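Local coordinates for protein proteasome accessory factor B/C (PafBC) (Paenarthrobacter aurescens, PDB 6SJ9) that regulates transcription in the bacterial DNA damage response, probably binding DNA through winged helix-turn-helix domains, and its WYL domains may sense the activating signal, at residues A[107-110]-A[111-115]; A[342-345]-A[346-350]; A[527-531]-A[532-536]; A[573-577]-A[578-582]. All coordinates share one frame; numbering follows the deposited sequence.

Interaction 1 of 4, residues A[107-110]-A[111-115]; sequences LWER and AALGS
The indole of Trp108 carries the methyl of Ala112 over one face, one turn further along helix 95-118. Ala112 CB stands above the plane but off centre toward the rim, nearest to Trp108 CE2 at 3.9 Å, and makes a CH-pi contact with the five-membered ring. With CG anti to the backbone N (chi1 159°), the indole swings forward along the helix, its end coming nearer to Ala112; it also touches Ala432 and Thr435 of helix 427-441, linking the two helices. Glu109 and Leu113 run side by side, Glu109 CG 4.1 Å from Leu113 CD1, while the carboxylate goes on to a salt bridge with Arg142. Arg110 bends at chi3 (65°), and its NE is hydrogen-bonded to the carbonyl of Leu578. Ordinary helical bonds run beneath, Ala112 N to Trp108 O at 2.8 Å and Leu113 N to Glu109 O at 3.0 Å. The carbonyl of Ala111 is gripped twice, by Ser115 N at 3.0 Å and by Ser115 OG at 2.7 Å, the donors arriving from opposite faces of its plane. A single methyl thus covers part of one indole face, whereas the charged ends find partners elsewhere and the serine hydroxyl folds back onto the carbonyl of the preceding turn.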
# COMPACT_ATOMS: atom_id res chain seq x y z
N LEU A 107 2.64 2.82 2.34
CA LEU A 107 2.63 4.04 3.16
C LEU A 107 2.33 5.26 2.31
O LEU A 107 1.61 6.16 2.75
CB LEU A 107 3.97 4.22 3.88
CG LEU A 107 4.35 3.09 4.85
CD1 LEU A 107 5.49 3.58 5.69
CD2 LEU A 107 3.17 2.58 5.80
N TRP A 108 2.91 5.33 1.11
CA TRP A 108 2.71 6.48 0.24
C TRP A 108 1.22 6.66 -0.04
O TRP A 108 0.68 7.78 0.01
CB TRP A 108 3.47 6.30 -1.09
CG TRP A 108 2.86 7.20 -2.13
CD1 TRP A 108 2.06 6.85 -3.16
CD2 TRP A 108 3.01 8.63 -2.21
NE1 TRP A 108 1.69 7.96 -3.88
CE2 TRP A 108 2.26 9.07 -3.31
CE3 TRP A 108 3.68 9.58 -1.43
CZ2 TRP A 108 2.16 10.41 -3.68
CZ3 TRP A 108 3.60 10.94 -1.80
CH2 TRP A 108 2.83 11.34 -2.93
N GLU A 109 0.56 5.55 -0.37
CA GLU A 109 -0.85 5.60 -0.71
C GLU A 109 -1.66 6.19 0.43
O GLU A 109 -2.50 7.07 0.20
CB GLU A 109 -1.33 4.18 -1.07
CG GLU A 109 -2.83 4.03 -1.13
CD GLU A 109 -3.25 2.75 -1.86
OE1 GLU A 109 -2.85 2.53 -3.02
OE2 GLU A 109 -3.94 1.95 -1.23
N ARG A 110 -1.35 5.81 1.69
CA ARG A 110 -2.09 6.44 2.80
C ARG A 110 -1.79 7.91 2.91
O ARG A 110 -2.67 8.74 3.19
CB ARG A 110 -1.80 5.75 4.15
CG ARG A 110 -2.27 4.30 4.23
CD ARG A 110 -2.21 3.80 5.62
NE ARG A 110 -3.14 4.53 6.51
CZ ARG A 110 -4.43 4.20 6.68
NH1 ARG A 110 -4.96 3.17 6.02
NH2 ARG A 110 -5.18 4.93 7.46
N ALA A 111 -0.53 8.29 2.68
CA ALA A 111 -0.21 9.72 2.73
C ALA A 111 -0.97 10.48 1.64
O ALA A 111 -1.42 11.62 1.85
CB ALA A 111 1.31 9.91 2.57
N ALA A 112 -1.03 9.89 0.45
CA ALA A 112 -1.63 10.55 -0.71
C ALA A 112 -3.13 10.74 -0.51
O ALA A 112 -3.69 11.78 -0.86
CB ALA A 112 -1.34 9.73 -1.98
N LEU A 113 -3.79 9.75 0.08
CA LEU A 113 -5.21 9.89 0.35
C LEU A 113 -5.47 11.00 1.36
O LEU A 113 -6.33 11.88 1.14
CB LEU A 113 -5.75 8.55 0.83
CG LEU A 113 -5.79 7.58 -0.34
CD1 LEU A 113 -6.08 6.15 0.13
CD2 LEU A 113 -6.81 8.09 -1.34
N GLY A 114 -4.71 11.03 2.45
CA GLY A 114 -4.89 12.12 3.41
C GLY A 114 -4.71 13.48 2.78
O GLY A 114 -5.51 14.39 3.00
N SER A 115 -3.69 13.62 1.93
CA SER A 115 -3.49 14.94 1.33
C SER A 115 -4.60 15.29 0.33
O SER A 115 -4.99 16.45 0.23
CB SER A 115 -2.15 15.04 0.63
OG SER A 115 -1.19 14.29 1.33

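Interaction 2 of 4, residues A[342-345]-A[346-350]; sequences KRTS and EDQLA
Ser345 caps the start of helix 346-360: its OG accepts from Gln348 N at 3.2 Å, with 158° at the hydrogen. The hydroxyl stands between the backbone N and the carbonyl carbon (chi1 63°), which turns it over the first helical turn. Ser345 O takes the next amide, Leu349 N, at 3.0 Å. Around this cap, Gln348 stretches back along the incoming chain, its CG anti to the backbone N (chi1 -177°), and brings OE1 to 3.5 Å from Thr344 CA. Thr344 crosses the glutamine at about a right angle and sets its CG2 methyl 3.8 Å from Leu349 CG. One water joins the far ends, donating to Lys342 O and to Gln348 OE1 (2.7 Å) and accepting from Thr344 OG1 (2.6 Å). Further out, Gln348 NE2 is bonded to Asp384, Glu346 forms a salt bridge with Arg526, and Thr344 pairs through its backbone with Ala576. An alanine at Ser345 would remove the hydroxyl and is likely to leave Gln348 N without its capping acceptor, making the first turn more prone to fray. At the start of helix 346-360, which belongs to the PafC helix-turn-helix domain, a serine oxygen thus meets a helix-end amide, a water ties glutamine to threonine, and the acidic Glu346 probably sits well with the positive end of the helix dipole.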
# COMPACT_ATOMS: atom_id res chain seq x y z
N LYS A 342 -6.02 -4.09 14.19
CA LYS A 342 -5.78 -2.77 14.78
C LYS A 342 -4.99 -1.89 13.82
O LYS A 342 -4.23 -2.37 12.97
CB LYS A 342 -5.00 -2.86 16.10
CG LYS A 342 -5.63 -3.66 17.19
CD LYS A 342 -4.98 -3.30 18.55
CE LYS A 342 -5.62 -4.06 19.72
NZ LYS A 342 -4.64 -4.42 20.80
N ARG A 343 -5.15 -0.57 13.98
CA ARG A 343 -4.38 0.40 13.21
C ARG A 343 -2.88 0.16 13.36
O ARG A 343 -2.37 0.02 14.47
CB ARG A 343 -4.73 1.82 13.67
CG ARG A 343 -6.08 2.31 13.15
CD ARG A 343 -6.59 3.54 13.89
NE ARG A 343 -7.91 3.79 13.36
CZ ARG A 343 -8.16 4.43 12.23
NH1 ARG A 343 -7.16 4.95 11.53
NH2 ARG A 343 -9.42 4.57 11.83
N THR A 344 -2.22 0.02 12.23
CA THR A 344 -0.84 -0.45 12.23
C THR A 344 0.06 0.45 13.06
O THR A 344 0.04 1.66 12.91
CB THR A 344 -0.39 -0.51 10.79
OG1 THR A 344 -1.38 -1.27 10.09
CG2 THR A 344 1.02 -1.18 10.65
N SER A 345 0.85 -0.16 13.93
CA SER A 345 1.80 0.55 14.79
C SER A 345 3.22 0.51 14.23
O SER A 345 3.55 -0.22 13.31
CB SER A 345 1.81 -0.08 16.19
OG SER A 345 2.26 -1.43 16.08
N GLU A 346 4.08 1.31 14.84
CA GLU A 346 5.51 1.27 14.50
C GLU A 346 6.13 -0.10 14.84
O GLU A 346 6.95 -0.59 14.07
CB GLU A 346 6.25 2.40 15.21
CG GLU A 346 5.79 3.76 14.66
CD GLU A 346 6.60 4.96 15.19
OE1 GLU A 346 7.20 4.82 16.27
OE2 GLU A 346 6.67 6.00 14.52
N ASP A 347 5.76 -0.73 15.96
CA ASP A 347 6.26 -2.08 16.23
C ASP A 347 5.91 -3.05 15.09
O ASP A 347 6.74 -3.84 14.65
CB ASP A 347 5.68 -2.62 17.55
CG ASP A 347 6.36 -2.05 18.81
OD1 ASP A 347 7.40 -1.37 18.67
OD2 ASP A 347 5.84 -2.30 19.95
N GLN A 348 4.69 -2.96 14.59
CA GLN A 348 4.28 -3.88 13.53
C GLN A 348 5.02 -3.58 12.22
O GLN A 348 5.43 -4.50 11.50
CB GLN A 348 2.76 -3.80 13.33
CG GLN A 348 2.20 -4.75 12.31
CD GLN A 348 0.68 -4.82 12.37
OE1 GLN A 348 0.02 -3.85 12.78
NE2 GLN A 348 0.13 -5.96 11.98
N LEU A 349 5.23 -2.31 11.92
CA LEU A 349 5.99 -1.98 10.73
C LEU A 349 7.42 -2.47 10.85
O LEU A 349 7.95 -3.04 9.90
CB LEU A 349 6.00 -0.48 10.47
CG LEU A 349 4.59 -0.05 10.05
CD1 LEU A 349 4.63 1.38 10.28
CD2 LEU A 349 4.20 -0.37 8.60
N ALA A 350 8.04 -2.27 12.02
CA ALA A 350 9.41 -2.72 12.20
C ALA A 350 9.48 -4.24 12.11
O ALA A 350 10.38 -4.78 11.49
CB ALA A 350 9.96 -2.25 13.54
O HOH W 1 -2.20 -3.36 11.31

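Interaction 3 of 4, residues A[527-531]-A[532-536]; sequences LYSLD and STWYF
Tyr528 and Tyr535 pack closely on one face of a tight hairpin, while Asp531 and Ser532 at its tip are exposed. Tyr528 CG stands between the backbone N and the carbonyl carbon (chi1 61°), which carries its ring over toward Tyr535 CB, 3.4 Å from Tyr528 CZ; the two rings are almost parallel (12°) but slid apart until they barely overlap. On the other face, Ser529 CB lies centrally above the six-membered ring of Trp534 in a CH-pi contact, 3.7 Å from Trp534 CD2. Leu527 crosses the indole at about a right angle, and its CD1 reaches Phe536 CB at 3.8 Å. Between the faces, Tyr535 N donates to Tyr528 O at 2.7 Å, and Leu530 N to Thr533 O at 2.8 Å. Trp534 NE1 is bonded to Ser483 O, and the ring meets Phe492 edge-to-face; an alanine in its place would probably uncover Ser529 and Leu527, open a gap against Phe492 and leave Ser483 O without that donor. At the exposed tip, Thr533 N reaches Leu530 O at 2.9 Å from above the carbonyl plane, and Thr533 OG1 donates to Asp531 O at 3.2 Å, likewise out of plane. A type I' turn from Leu530 to Thr533 closes a beta hairpin with a two-residue loop, joining strands 517-530 and 533-540 in the five-stranded, Sm-like sheet of the second WYL domain.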
# COMPACT_ATOMS: atom_id res chain seq x y z
N LEU A 527 7.49 16.64 14.87
CA LEU A 527 7.21 17.47 13.72
C LEU A 527 7.91 16.84 12.51
O LEU A 527 9.10 16.54 12.57
CB LEU A 527 7.73 18.86 14.03
CG LEU A 527 7.42 20.12 13.27
CD1 LEU A 527 5.94 20.28 13.10
CD2 LEU A 527 8.05 21.24 14.13
N TYR A 528 7.16 16.55 11.45
CA TYR A 528 7.70 15.82 10.30
C TYR A 528 6.96 16.27 9.05
O TYR A 528 5.83 16.77 9.14
CB TYR A 528 7.60 14.28 10.49
CG TYR A 528 6.16 13.84 10.63
CD1 TYR A 528 5.49 13.99 11.84
CD2 TYR A 528 5.46 13.31 9.56
CE1 TYR A 528 4.14 13.60 11.96
CE2 TYR A 528 4.16 12.92 9.67
CZ TYR A 528 3.49 13.07 10.88
OH TYR A 528 2.15 12.67 10.97
N SER A 529 7.64 16.16 7.89
CA SER A 529 7.03 16.50 6.62
C SER A 529 6.91 15.29 5.71
O SER A 529 7.74 14.39 5.75
CB SER A 529 7.81 17.61 5.91
OG SER A 529 9.17 17.26 5.92
N LEU A 530 5.92 15.34 4.83
CA LEU A 530 5.66 14.32 3.83
C LEU A 530 5.02 14.98 2.63
O LEU A 530 4.06 15.73 2.80
CB LEU A 530 4.67 13.25 4.30
CG LEU A 530 5.07 12.29 5.38
CD1 LEU A 530 3.88 11.42 5.65
CD2 LEU A 530 6.24 11.53 4.84
N ASP A 531 5.54 14.72 1.43
CA ASP A 531 4.92 15.27 0.22
C ASP A 531 4.77 16.78 0.33
O ASP A 531 3.67 17.32 0.17
CB ASP A 531 3.55 14.62 -0.06
CG ASP A 531 3.03 14.92 -1.47
OD1 ASP A 531 3.85 15.34 -2.32
OD2 ASP A 531 1.81 14.79 -1.73
N SER A 532 5.85 17.45 0.73
CA SER A 532 5.90 18.91 0.89
C SER A 532 4.92 19.45 1.95
O SER A 532 4.64 20.65 1.97
CB SER A 532 5.64 19.60 -0.45
OG SER A 532 6.61 19.18 -1.39
N THR A 533 4.40 18.61 2.87
CA THR A 533 3.47 19.03 3.91
C THR A 533 4.02 18.78 5.31
O THR A 533 4.51 17.68 5.60
CB THR A 533 2.12 18.34 3.74
OG1 THR A 533 1.69 18.53 2.39
CG2 THR A 533 1.07 18.91 4.68
N TRP A 534 3.87 19.77 6.20
CA TRP A 534 4.29 19.59 7.58
C TRP A 534 3.15 19.04 8.42
O TRP A 534 2.00 19.45 8.30
CB TRP A 534 4.84 20.89 8.19
CG TRP A 534 6.24 21.14 7.75
CD1 TRP A 534 6.64 21.96 6.73
CD2 TRP A 534 7.41 20.49 8.23
NE1 TRP A 534 8.00 21.87 6.57
CE2 TRP A 534 8.51 20.99 7.49
CE3 TRP A 534 7.65 19.55 9.25
CZ2 TRP A 534 9.83 20.58 7.72
CZ3 TRP A 534 8.97 19.13 9.48
CH2 TRP A 534 10.05 19.65 8.69
N TYR A 535 3.49 18.12 9.30
CA TYR A 535 2.55 17.54 10.23
C TYR A 535 3.17 17.55 11.62
O TYR A 535 4.40 17.59 11.77
CB TYR A 535 2.22 16.08 9.89
CG TYR A 535 1.62 15.82 8.52
CD1 TYR A 535 2.43 15.74 7.38
CD2 TYR A 535 0.26 15.60 8.39
CE1 TYR A 535 1.86 15.48 6.13
CE2 TYR A 535 -0.31 15.35 7.18
CZ TYR A 535 0.51 15.27 6.05
OH TYR A 535 -0.07 15.03 4.84
N PHE A 536 2.33 17.51 12.65
CA PHE A 536 2.91 17.20 13.95
C PHE A 536 2.07 16.13 14.63
O PHE A 536 0.84 16.20 14.65
CB PHE A 536 3.09 18.41 14.86
CG PHE A 536 1.83 19.12 15.22
CD1 PHE A 536 1.18 19.94 14.30
CD2 PHE A 536 1.37 19.09 16.51
CE1 PHE A 536 0.04 20.63 14.64
CE2 PHE A 536 0.24 19.79 16.86
CZ PHE A 536 -0.42 20.55 15.94

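Interaction 4 of 4, residues A[573-577]-A[578-582]; sequences DFPAR and LFTPG
Ala576 O and Phe579 N close a reverse turn through a 2.8 Å hydrogen bond. Arg577 (phi/psi -63/-35°) and Leu578 occupy the middle of the turn with the backbone angles of type I. Across its base, Pro575 CB packs 4.0 Å from Phe579 CB and 3.9 Å from Thr580 CG2, the proline and threonine side chains crossing at about a right angle. The phenyl ring extends past the turn, its CD1 4.1 Å from Ala576 CB, with CG beside the backbone N (chi1 -65°); beyond the turn it touches Leu107, Arg110 and Thr344. A water donates to Arg577 O at 2.8 Å and is hydrogen-bonded to Thr580 OG1 at 3.2 Å, bridging the second half of the loop; that hydroxyl is also bonded to Asn548. Arg577 turns away to a salt bridge with Asp442 and a cation-pi contact with Tyr528. Two backbone carbonyls are claimed from outside, Leu578 O by Arg110 and Phe579 O by Arg343. This is a type I beta turn in the long connection between strands 562-563 and 586-592, and it rests on helix 95-118.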
# COMPACT_ATOMS: atom_id res chain seq x y z
N ASP A 573 -0.25 0.09 22.68
CA ASP A 573 0.44 0.72 21.56
C ASP A 573 -0.46 1.74 20.89
O ASP A 573 -1.69 1.73 21.03
CB ASP A 573 0.90 -0.32 20.52
CG ASP A 573 2.27 -0.91 20.85
OD1 ASP A 573 2.90 -0.45 21.83
OD2 ASP A 573 2.71 -1.82 20.11
N PHE A 574 0.17 2.66 20.18
CA PHE A 574 -0.65 3.54 19.37
C PHE A 574 -0.27 3.38 17.91
O PHE A 574 0.78 2.81 17.56
CB PHE A 574 -0.58 5.01 19.83
CG PHE A 574 0.78 5.66 19.82
CD1 PHE A 574 1.17 6.45 18.75
CD2 PHE A 574 1.62 5.56 20.93
CE1 PHE A 574 2.41 7.10 18.75
CE2 PHE A 574 2.86 6.21 20.94
CZ PHE A 574 3.25 6.98 19.84
N PRO A 575 -1.13 3.82 17.02
CA PRO A 575 -0.85 3.65 15.61
C PRO A 575 0.38 4.46 15.18
O PRO A 575 0.73 5.49 15.76
CB PRO A 575 -2.13 4.16 14.94
CG PRO A 575 -3.20 4.13 16.03
CD PRO A 575 -2.45 4.45 17.27
N ALA A 576 1.04 3.96 14.15
CA ALA A 576 2.08 4.74 13.53
C ALA A 576 1.46 5.96 12.83
O ALA A 576 0.23 6.05 12.65
CB ALA A 576 2.80 3.87 12.52
N ARG A 577 2.31 6.88 12.41
CA ARG A 577 1.84 8.22 12.10
C ARG A 577 0.83 8.28 10.95
O ARG A 577 -0.04 9.15 10.95
CB ARG A 577 3.04 9.11 11.79
CG ARG A 577 3.73 9.59 13.02
CD ARG A 577 4.99 10.39 12.61
NE ARG A 577 6.08 9.50 12.19
CZ ARG A 577 7.34 9.91 11.99
NH1 ARG A 577 7.66 11.20 12.17
NH2 ARG A 577 8.28 9.04 11.62
N LEU A 578 0.96 7.42 9.93
CA LEU A 578 0.01 7.43 8.82
C LEU A 578 -1.24 6.63 9.12
O LEU A 578 -2.05 6.42 8.21
CB LEU A 578 0.65 6.87 7.53
CG LEU A 578 1.71 7.81 6.97
CD1 LEU A 578 2.41 7.22 5.75
CD2 LEU A 578 0.97 9.12 6.59
N PHE A 579 -1.37 6.08 10.33
CA PHE A 579 -2.48 5.20 10.65
C PHE A 579 -3.41 5.70 11.78
O PHE A 579 -4.41 5.03 12.09
CB PHE A 579 -1.92 3.81 10.98
CG PHE A 579 -1.25 3.13 9.80
CD1 PHE A 579 0.08 3.32 9.54
CD2 PHE A 579 -2.00 2.37 8.90
CE1 PHE A 579 0.73 2.70 8.49
CE2 PHE A 579 -1.37 1.69 7.83
CZ PHE A 579 0.00 1.87 7.61
N THR A 580 -3.11 6.83 12.42
CA THR A 580 -4.00 7.34 13.48
C THR A 580 -5.33 7.79 12.88
O THR A 580 -5.37 8.20 11.73
CB THR A 580 -3.36 8.49 14.25
OG1 THR A 580 -2.95 9.52 13.36
CG2 THR A 580 -2.14 8.02 15.01
N PRO A 581 -6.44 7.67 13.62
CA PRO A 581 -7.71 8.21 13.09
C PRO A 581 -7.54 9.68 12.79
O PRO A 581 -6.84 10.39 13.52
CB PRO A 581 -8.74 7.96 14.21
CG PRO A 581 -7.99 7.54 15.36
CD PRO A 581 -6.60 7.13 14.98
N GLY A 582 -8.10 10.11 11.64
CA GLY A 582 -8.04 11.51 11.22
C GLY A 582 -9.16 12.38 11.82
O GLY A 582 -10.27 11.92 12.10
O HOH W 2 -2.76 9.55 10.21

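Interactions 1 and 4 each touch all the others, and interaction 1 lies closest to the centre of the chain. Leu107 CD2 of interaction 1 packs 4.2 Å from Leu349 CD2 of interaction 2, and Leu530 CD1 of interaction 3 lies 3.8 Å from Leu578 CD2 of interaction 4. Interactions 2 and 3 remain apart, with nearest atoms about 8 Å from each other. Ala111, Ala112, Tyr528, Trp534 and Phe579 are buried, whereas Asp347, Asp531 and Ser532 are exposed. The chemistry follows place: a methyl on an indole along a helix, a serine cap with water at a helix start, aromatic packing at a hairpin with a polar tip, and a turn whose carbonyls receive arginines from the neighbouring elements.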